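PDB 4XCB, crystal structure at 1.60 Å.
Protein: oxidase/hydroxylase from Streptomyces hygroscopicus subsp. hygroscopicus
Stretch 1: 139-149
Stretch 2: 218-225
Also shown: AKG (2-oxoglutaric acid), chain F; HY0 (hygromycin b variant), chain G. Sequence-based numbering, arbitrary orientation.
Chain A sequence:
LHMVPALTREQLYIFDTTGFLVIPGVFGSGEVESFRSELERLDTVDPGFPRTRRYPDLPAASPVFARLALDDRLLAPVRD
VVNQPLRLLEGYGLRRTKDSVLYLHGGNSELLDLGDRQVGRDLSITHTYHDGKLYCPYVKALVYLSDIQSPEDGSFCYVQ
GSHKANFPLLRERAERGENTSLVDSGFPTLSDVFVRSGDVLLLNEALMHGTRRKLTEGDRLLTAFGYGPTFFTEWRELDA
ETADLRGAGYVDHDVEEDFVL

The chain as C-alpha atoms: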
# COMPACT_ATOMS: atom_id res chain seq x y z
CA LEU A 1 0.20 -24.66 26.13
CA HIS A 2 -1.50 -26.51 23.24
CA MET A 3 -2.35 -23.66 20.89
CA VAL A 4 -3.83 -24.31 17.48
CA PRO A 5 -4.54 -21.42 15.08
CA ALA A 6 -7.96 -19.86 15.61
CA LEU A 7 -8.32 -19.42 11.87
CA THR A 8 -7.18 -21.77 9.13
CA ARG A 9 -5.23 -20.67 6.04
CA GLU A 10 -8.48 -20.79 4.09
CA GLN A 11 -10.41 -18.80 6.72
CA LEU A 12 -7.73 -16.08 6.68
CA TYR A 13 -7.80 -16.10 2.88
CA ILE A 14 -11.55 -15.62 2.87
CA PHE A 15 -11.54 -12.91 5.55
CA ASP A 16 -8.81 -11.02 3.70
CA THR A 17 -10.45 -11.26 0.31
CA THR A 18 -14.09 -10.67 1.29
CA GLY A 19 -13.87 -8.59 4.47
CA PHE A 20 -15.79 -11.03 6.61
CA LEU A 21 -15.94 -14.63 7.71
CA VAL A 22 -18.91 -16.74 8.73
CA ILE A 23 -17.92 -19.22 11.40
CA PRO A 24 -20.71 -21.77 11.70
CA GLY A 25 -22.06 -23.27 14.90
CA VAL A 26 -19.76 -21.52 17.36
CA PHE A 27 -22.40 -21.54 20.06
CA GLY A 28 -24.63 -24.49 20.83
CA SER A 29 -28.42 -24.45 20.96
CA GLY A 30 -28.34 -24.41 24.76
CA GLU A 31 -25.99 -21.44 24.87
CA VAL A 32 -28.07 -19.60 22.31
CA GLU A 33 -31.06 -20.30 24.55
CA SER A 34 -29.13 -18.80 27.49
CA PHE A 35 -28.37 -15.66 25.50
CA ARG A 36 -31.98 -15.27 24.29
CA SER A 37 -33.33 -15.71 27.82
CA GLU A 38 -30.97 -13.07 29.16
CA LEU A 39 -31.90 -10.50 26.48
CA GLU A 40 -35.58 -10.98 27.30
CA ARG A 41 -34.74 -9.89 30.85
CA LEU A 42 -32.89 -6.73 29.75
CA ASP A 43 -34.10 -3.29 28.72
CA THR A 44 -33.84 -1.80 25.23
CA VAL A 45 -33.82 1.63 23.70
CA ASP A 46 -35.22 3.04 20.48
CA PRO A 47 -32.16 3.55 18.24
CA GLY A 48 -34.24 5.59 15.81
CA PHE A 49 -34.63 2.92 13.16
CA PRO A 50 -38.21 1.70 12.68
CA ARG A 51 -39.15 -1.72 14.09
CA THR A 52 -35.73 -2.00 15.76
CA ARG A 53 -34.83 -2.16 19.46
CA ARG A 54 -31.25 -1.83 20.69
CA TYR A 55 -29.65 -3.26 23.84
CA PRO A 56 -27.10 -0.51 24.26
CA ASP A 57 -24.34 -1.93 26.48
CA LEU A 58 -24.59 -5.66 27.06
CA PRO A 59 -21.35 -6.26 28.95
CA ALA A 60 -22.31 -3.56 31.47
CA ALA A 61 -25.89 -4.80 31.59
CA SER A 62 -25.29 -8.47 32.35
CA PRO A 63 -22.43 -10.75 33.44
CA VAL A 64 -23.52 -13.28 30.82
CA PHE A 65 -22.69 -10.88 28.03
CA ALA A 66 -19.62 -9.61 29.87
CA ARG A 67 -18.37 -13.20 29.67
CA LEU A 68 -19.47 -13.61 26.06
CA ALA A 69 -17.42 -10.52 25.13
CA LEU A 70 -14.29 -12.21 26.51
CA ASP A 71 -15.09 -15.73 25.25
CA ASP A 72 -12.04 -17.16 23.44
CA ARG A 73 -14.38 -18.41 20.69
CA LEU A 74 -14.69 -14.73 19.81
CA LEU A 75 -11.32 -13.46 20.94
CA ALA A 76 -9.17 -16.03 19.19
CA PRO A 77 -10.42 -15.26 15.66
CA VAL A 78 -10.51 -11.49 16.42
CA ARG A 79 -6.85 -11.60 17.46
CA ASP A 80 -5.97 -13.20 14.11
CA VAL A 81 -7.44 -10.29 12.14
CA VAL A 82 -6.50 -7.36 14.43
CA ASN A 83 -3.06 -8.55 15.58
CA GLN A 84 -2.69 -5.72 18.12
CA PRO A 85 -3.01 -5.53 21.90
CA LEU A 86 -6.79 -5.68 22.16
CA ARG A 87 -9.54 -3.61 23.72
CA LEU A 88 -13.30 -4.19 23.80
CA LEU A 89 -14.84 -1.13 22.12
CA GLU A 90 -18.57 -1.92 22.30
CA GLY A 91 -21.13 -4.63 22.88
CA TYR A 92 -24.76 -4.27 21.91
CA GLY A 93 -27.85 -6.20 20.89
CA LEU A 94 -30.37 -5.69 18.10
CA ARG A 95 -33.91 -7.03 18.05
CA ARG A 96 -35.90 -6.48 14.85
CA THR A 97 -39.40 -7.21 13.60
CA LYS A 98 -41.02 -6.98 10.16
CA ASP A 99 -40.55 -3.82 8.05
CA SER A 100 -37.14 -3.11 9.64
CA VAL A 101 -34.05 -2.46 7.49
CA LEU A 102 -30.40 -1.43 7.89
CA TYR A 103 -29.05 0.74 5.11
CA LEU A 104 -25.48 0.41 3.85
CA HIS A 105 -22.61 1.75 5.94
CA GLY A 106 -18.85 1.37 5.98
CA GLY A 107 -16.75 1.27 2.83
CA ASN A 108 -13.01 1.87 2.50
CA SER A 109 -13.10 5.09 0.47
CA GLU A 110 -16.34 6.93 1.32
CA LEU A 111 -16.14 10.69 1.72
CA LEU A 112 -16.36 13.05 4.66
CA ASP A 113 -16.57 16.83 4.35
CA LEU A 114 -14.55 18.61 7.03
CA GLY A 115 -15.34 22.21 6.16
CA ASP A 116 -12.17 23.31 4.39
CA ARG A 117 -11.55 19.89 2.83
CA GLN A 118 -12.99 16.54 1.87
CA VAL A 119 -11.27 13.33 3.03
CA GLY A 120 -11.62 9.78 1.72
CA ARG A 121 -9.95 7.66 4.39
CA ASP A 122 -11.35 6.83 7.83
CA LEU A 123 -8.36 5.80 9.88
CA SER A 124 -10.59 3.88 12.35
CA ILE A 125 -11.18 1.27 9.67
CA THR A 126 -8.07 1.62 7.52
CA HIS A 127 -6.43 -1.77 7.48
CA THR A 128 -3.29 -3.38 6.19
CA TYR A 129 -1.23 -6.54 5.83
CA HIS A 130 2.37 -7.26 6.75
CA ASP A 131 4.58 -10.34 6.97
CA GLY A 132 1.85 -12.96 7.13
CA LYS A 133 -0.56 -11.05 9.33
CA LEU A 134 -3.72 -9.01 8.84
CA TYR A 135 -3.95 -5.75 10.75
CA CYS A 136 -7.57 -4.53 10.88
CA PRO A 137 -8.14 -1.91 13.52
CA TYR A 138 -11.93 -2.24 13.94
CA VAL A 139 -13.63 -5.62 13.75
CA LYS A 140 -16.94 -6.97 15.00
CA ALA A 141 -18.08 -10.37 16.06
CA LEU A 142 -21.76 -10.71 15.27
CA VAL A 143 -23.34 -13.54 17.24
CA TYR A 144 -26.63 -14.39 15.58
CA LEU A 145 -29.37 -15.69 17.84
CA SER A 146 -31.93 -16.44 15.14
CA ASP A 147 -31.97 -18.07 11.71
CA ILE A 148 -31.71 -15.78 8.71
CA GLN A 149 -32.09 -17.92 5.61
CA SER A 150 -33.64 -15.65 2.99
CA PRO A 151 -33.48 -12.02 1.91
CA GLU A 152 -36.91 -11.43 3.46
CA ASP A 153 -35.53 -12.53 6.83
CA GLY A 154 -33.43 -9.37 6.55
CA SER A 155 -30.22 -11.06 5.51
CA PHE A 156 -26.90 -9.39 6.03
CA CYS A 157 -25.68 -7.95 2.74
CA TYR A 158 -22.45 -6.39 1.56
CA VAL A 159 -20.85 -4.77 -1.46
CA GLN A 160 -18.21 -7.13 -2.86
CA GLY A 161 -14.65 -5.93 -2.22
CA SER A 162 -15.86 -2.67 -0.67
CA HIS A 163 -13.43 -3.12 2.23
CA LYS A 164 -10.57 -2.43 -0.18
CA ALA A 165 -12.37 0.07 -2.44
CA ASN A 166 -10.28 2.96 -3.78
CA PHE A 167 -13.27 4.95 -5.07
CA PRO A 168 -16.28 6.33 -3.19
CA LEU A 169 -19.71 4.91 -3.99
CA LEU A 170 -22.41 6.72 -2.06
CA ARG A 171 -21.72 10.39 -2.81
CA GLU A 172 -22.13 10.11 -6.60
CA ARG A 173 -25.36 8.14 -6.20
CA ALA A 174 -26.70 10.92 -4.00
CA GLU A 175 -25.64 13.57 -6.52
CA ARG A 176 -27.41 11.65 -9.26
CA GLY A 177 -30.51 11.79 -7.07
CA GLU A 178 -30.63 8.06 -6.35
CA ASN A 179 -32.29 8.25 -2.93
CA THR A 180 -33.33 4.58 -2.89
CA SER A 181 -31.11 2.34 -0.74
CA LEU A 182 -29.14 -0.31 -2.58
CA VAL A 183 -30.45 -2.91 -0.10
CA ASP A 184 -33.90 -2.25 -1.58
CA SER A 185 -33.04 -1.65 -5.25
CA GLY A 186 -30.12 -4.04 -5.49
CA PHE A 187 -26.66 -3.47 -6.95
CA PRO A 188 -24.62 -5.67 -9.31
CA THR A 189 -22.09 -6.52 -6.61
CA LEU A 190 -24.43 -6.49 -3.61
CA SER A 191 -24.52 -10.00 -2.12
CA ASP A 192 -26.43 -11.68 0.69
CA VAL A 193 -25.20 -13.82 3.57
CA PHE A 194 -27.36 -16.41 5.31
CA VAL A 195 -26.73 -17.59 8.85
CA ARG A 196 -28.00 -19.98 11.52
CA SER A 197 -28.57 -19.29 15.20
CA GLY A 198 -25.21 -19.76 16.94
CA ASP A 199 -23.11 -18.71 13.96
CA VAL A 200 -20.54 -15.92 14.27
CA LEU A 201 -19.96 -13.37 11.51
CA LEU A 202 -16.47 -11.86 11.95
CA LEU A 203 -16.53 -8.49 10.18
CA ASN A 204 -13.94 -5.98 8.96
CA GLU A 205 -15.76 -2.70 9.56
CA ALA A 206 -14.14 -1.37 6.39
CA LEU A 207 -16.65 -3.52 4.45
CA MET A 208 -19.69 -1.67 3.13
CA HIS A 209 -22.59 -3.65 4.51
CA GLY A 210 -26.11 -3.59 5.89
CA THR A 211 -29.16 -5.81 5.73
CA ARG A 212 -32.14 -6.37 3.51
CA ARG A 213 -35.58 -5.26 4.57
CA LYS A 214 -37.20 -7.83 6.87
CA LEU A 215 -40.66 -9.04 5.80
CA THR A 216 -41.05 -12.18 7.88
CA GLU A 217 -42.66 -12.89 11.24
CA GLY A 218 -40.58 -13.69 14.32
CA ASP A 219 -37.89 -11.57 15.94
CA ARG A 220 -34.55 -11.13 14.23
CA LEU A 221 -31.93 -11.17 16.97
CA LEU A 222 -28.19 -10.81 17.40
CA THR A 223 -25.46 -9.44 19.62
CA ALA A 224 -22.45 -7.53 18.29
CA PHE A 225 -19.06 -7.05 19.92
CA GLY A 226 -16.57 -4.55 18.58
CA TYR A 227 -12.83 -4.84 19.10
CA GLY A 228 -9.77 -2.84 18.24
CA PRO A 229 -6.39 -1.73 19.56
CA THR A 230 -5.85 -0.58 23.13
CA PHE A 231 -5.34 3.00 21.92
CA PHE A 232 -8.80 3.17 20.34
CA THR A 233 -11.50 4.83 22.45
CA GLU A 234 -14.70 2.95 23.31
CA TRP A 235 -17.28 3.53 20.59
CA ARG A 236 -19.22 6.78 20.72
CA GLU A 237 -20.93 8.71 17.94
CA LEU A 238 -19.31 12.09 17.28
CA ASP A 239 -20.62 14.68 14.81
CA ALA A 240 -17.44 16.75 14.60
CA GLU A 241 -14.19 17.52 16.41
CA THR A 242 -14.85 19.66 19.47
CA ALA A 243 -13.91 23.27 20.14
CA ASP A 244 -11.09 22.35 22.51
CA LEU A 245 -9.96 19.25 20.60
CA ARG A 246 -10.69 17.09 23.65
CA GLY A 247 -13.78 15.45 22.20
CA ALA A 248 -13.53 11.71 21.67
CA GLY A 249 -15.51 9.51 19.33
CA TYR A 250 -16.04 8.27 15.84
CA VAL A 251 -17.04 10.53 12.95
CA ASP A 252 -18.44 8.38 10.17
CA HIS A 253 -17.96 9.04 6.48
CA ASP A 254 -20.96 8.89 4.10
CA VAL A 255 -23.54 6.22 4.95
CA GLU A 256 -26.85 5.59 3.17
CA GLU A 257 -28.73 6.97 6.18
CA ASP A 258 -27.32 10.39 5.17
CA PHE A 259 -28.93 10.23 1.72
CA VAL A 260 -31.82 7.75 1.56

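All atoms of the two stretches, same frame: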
# COMPACT_ATOMS: atom_id res chain seq x y z
N VAL A 139 -12.88 -4.45 14.19
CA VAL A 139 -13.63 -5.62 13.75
C VAL A 139 -14.76 -5.92 14.73
O VAL A 139 -14.72 -5.56 15.93
CB VAL A 139 -12.72 -6.85 13.58
CG1 VAL A 139 -11.59 -6.55 12.58
CG2 VAL A 139 -12.15 -7.25 14.91
N LYS A 140 -15.80 -6.57 14.21
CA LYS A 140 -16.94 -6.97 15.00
C LYS A 140 -17.14 -8.45 14.94
O LYS A 140 -16.95 -9.07 13.89
CB LYS A 140 -18.21 -6.28 14.51
CG LYS A 140 -18.37 -4.87 14.97
CD LYS A 140 -19.77 -4.40 14.65
CE LYS A 140 -19.89 -2.93 14.93
NZ LYS A 140 -21.12 -2.37 14.27
N ALA A 141 -17.54 -9.03 16.06
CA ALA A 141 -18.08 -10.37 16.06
C ALA A 141 -19.58 -10.26 16.24
O ALA A 141 -20.07 -9.82 17.27
CB ALA A 141 -17.46 -11.21 17.18
N LEU A 142 -20.31 -10.64 15.20
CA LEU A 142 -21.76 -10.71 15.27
C LEU A 142 -22.17 -12.12 15.63
O LEU A 142 -21.92 -13.07 14.88
CB LEU A 142 -22.40 -10.30 13.94
CG LEU A 142 -21.97 -8.99 13.28
CD1 LEU A 142 -22.64 -8.83 11.94
CD2 LEU A 142 -22.33 -7.82 14.14
N VAL A 143 -22.80 -12.27 16.79
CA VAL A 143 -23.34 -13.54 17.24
C VAL A 143 -24.84 -13.57 16.95
O VAL A 143 -25.65 -12.92 17.63
CB VAL A 143 -23.08 -13.76 18.74
CG1 VAL A 143 -23.61 -15.15 19.14
CG2 VAL A 143 -21.60 -13.59 19.08
N TYR A 144 -25.23 -14.34 15.94
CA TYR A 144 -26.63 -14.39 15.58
C TYR A 144 -27.39 -15.35 16.48
O TYR A 144 -26.90 -16.43 16.80
CB TYR A 144 -26.80 -14.80 14.11
CG TYR A 144 -26.41 -13.70 13.16
CD1 TYR A 144 -25.12 -13.64 12.64
CD2 TYR A 144 -27.32 -12.71 12.80
CE1 TYR A 144 -24.75 -12.63 11.76
CE2 TYR A 144 -26.95 -11.68 11.93
CZ TYR A 144 -25.67 -11.65 11.42
OH TYR A 144 -25.31 -10.64 10.55
N LEU A 145 -28.57 -14.92 16.90
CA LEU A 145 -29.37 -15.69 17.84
C LEU A 145 -30.70 -16.06 17.21
O LEU A 145 -31.64 -16.43 17.91
CB LEU A 145 -29.60 -14.91 19.14
CG LEU A 145 -28.36 -14.50 19.94
CD1 LEU A 145 -28.75 -13.72 21.19
CD2 LEU A 145 -27.52 -15.71 20.28
N SER A 146 -30.78 -15.93 15.89
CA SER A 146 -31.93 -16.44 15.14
C SER A 146 -31.47 -16.83 13.75
O SER A 146 -30.38 -16.45 13.31
CB SER A 146 -33.05 -15.40 15.07
OG SER A 146 -32.66 -14.22 14.39
N ASP A 147 -32.28 -17.63 13.06
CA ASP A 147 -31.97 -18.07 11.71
C ASP A 147 -32.36 -17.00 10.71
O ASP A 147 -33.45 -16.43 10.79
CB ASP A 147 -32.71 -19.36 11.37
CG ASP A 147 -32.21 -20.56 12.14
OD1 ASP A 147 -32.87 -21.61 12.05
OD2 ASP A 147 -31.17 -20.47 12.82
N ILE A 148 -31.47 -16.74 9.77
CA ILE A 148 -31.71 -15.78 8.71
C ILE A 148 -31.35 -16.48 7.40
O ILE A 148 -30.18 -16.58 7.03
CB ILE A 148 -30.89 -14.47 8.93
CG1 ILE A 148 -31.16 -13.90 10.32
CG2 ILE A 148 -31.23 -13.46 7.85
CD1 ILE A 148 -30.25 -12.73 10.70
N GLN A 149 -32.36 -17.01 6.71
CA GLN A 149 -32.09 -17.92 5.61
C GLN A 149 -32.62 -17.44 4.26
O GLN A 149 -32.52 -18.14 3.25
CB GLN A 149 -32.67 -19.30 5.93
CG GLN A 149 -31.91 -20.04 7.02
CD GLN A 149 -30.51 -20.45 6.58
OE1 GLN A 149 -30.35 -21.31 5.72
NE2 GLN A 149 -29.49 -19.83 7.18
N GLY A 218 -41.60 -13.20 13.40
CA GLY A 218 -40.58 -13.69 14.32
C GLY A 218 -39.46 -12.69 14.46
O GLY A 218 -39.08 -12.05 13.49
N ASP A 219 -38.95 -12.54 15.68
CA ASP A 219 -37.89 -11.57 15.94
C ASP A 219 -36.56 -11.95 15.30
O ASP A 219 -36.14 -13.10 15.35
CB ASP A 219 -37.65 -11.41 17.44
CG ASP A 219 -38.76 -10.65 18.13
OD1 ASP A 219 -38.63 -10.38 19.35
OD2 ASP A 219 -39.76 -10.32 17.46
N ARG A 220 -35.90 -10.95 14.72
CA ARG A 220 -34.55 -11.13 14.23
C ARG A 220 -33.63 -10.62 15.33
O ARG A 220 -33.81 -9.51 15.81
CB ARG A 220 -34.34 -10.36 12.92
CG ARG A 220 -32.97 -10.50 12.28
CD ARG A 220 -32.80 -9.40 11.23
NE ARG A 220 -31.67 -9.62 10.33
CZ ARG A 220 -30.42 -9.26 10.60
NH1 ARG A 220 -30.15 -8.68 11.77
NH2 ARG A 220 -29.45 -9.49 9.72
N LEU A 221 -32.66 -11.44 15.73
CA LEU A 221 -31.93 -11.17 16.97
C LEU A 221 -30.44 -11.46 16.86
O LEU A 221 -30.03 -12.51 16.36
CB LEU A 221 -32.53 -11.99 18.11
CG LEU A 221 -32.14 -11.53 19.52
CD1 LEU A 221 -32.63 -10.12 19.79
CD2 LEU A 221 -32.72 -12.50 20.55
N LEU A 222 -29.61 -10.55 17.35
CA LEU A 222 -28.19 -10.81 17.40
C LEU A 222 -27.52 -9.91 18.41
O LEU A 222 -28.11 -8.94 18.87
CB LEU A 222 -27.54 -10.60 16.03
CG LEU A 222 -27.23 -9.16 15.64
CD1 LEU A 222 -26.36 -9.12 14.41
CD2 LEU A 222 -28.50 -8.37 15.40
N THR A 223 -26.29 -10.27 18.76
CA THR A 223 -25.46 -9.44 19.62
C THR A 223 -24.13 -9.17 18.92
O THR A 223 -23.58 -10.06 18.28
CB THR A 223 -25.22 -10.10 20.98
OG1 THR A 223 -24.60 -11.38 20.77
CG2 THR A 223 -26.54 -10.30 21.71
N ALA A 224 -23.65 -7.95 19.02
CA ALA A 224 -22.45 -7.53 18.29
C ALA A 224 -21.40 -7.05 19.27
O ALA A 224 -21.69 -6.26 20.17
CB ALA A 224 -22.77 -6.43 17.31
N PHE A 225 -20.16 -7.50 19.06
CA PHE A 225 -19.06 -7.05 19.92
C PHE A 225 -17.96 -6.48 19.06
O PHE A 225 -17.54 -7.12 18.09
CB PHE A 225 -18.56 -8.21 20.78
CG PHE A 225 -19.62 -8.78 21.69
CD1 PHE A 225 -19.86 -8.20 22.92
CD2 PHE A 225 -20.36 -9.87 21.31
CE1 PHE A 225 -20.84 -8.72 23.76
CE2 PHE A 225 -21.36 -10.39 22.13
CZ PHE A 225 -21.59 -9.81 23.37
C1 AKG F . -24.34 -3.30 12.57
O1 AKG F . -23.52 -2.36 12.31
O2 AKG F . -24.91 -3.37 13.70
C2 AKG F . -24.63 -4.34 11.52
O5 AKG F . -23.98 -4.30 10.49
C3 AKG F . -25.74 -5.35 11.74
C4 AKG F . -25.60 -6.60 10.90
C5 AKG F . -26.88 -7.42 10.97
O3 AKG F . -26.92 -8.57 10.45
O4 AKG F . -27.89 -6.94 11.56
C1 HY0 G . -23.77 7.50 11.52
C2 HY0 G . -24.32 8.80 11.00
C3 HY0 G . -25.24 9.43 12.04
C4 HY0 G . -26.38 8.48 12.38
C5 HY0 G . -25.86 7.10 12.81
C6 HY0 G . -24.88 6.53 11.83
N7 HY0 G . -23.24 9.67 10.73
O8 HY0 G . -22.96 6.94 10.52
N9 HY0 G . -27.15 9.04 13.44
C10 HY0 G . -28.05 10.04 12.88
O11 HY0 G . -26.96 6.23 12.90
C12 HY0 G . -23.41 3.12 12.10
C13 HY0 G . -24.29 4.21 11.57
O14 HY0 G . -25.62 3.82 11.35
C15 HY0 G . -25.67 2.76 10.43
C16 HY0 G . -25.20 1.54 11.15
C17 HY0 G . -23.69 1.78 11.55
O18 HY0 G . -24.30 5.34 12.44
C19 HY0 G . -27.12 2.59 9.96
O20 HY0 G . -27.45 3.70 9.12
O21 HY0 G . -25.96 1.31 12.27
O22 HY0 G . -23.35 0.85 12.49
C23 HY0 G . -22.83 1.58 13.62
C24 HY0 G . -23.19 0.85 14.87
C25 HY0 G . -22.39 1.40 16.04
C26 HY0 G . -20.90 1.40 15.74
C27 HY0 G . -20.68 2.20 14.50
O28 HY0 G . -21.43 1.62 13.46
O29 HY0 G . -23.41 2.95 13.57
O30 HY0 G . -24.57 1.02 15.19
O31 HY0 G . -22.69 0.63 17.19
O32 HY0 G . -20.39 0.08 15.56
C33 HY0 G . -19.20 2.19 14.10
C34 HY0 G . -18.90 3.37 13.21
O35 HY0 G . -18.84 4.57 13.94
N36 HY0 G . -18.94 1.01 13.35

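What holds the two strands together? They run antiparallel, and two pairs of residues bond in both directions: Ala 141 N to Phe 225 O (2.8 Å) with Phe 225 N to Ala 141 O (2.9 Å), and Val 143 N to Thr 223 O (2.8 Å) with Thr 223 N to Val 143 O (3.0 Å). All four are close to straight, with N-H...O angles of 158° to 166°.

How does the pairing end? Leu 145 N still donates to Leu 221 O at 2.9 Å, but the return bond is different: Leu 221 N donates to Ser 146 OG at 3.1 Å, a side-chain hydroxyl standing in for a backbone carbonyl.

How do the apolar side chains pack? On one face Leu 142 CD2 meets Ala 224 CB at 3.5 Å, and Tyr 144 CE2 meets Leu 222 CD1 at 3.6 Å. On the face of Val 143 and Phe 225, Val 143 CG2 lies at the ring edge of Phe 225, 4.4 Å from CE2, and Val 143 CB is 3.5 Å from Thr 223 OG1.

Where do both stretches meet 2-oxoglutarate? Tyr 144 OH (2.6 Å) and Arg 220 NH2 (2.8 Å) both donate to AKG O3, while Arg 220 NH1 reaches AKG O4 at 2.9 Å. Ile 148 covers one face of the guanidinium, its CD1 3.4 Å from Arg 220 NE, leaving the edge to the carboxylate.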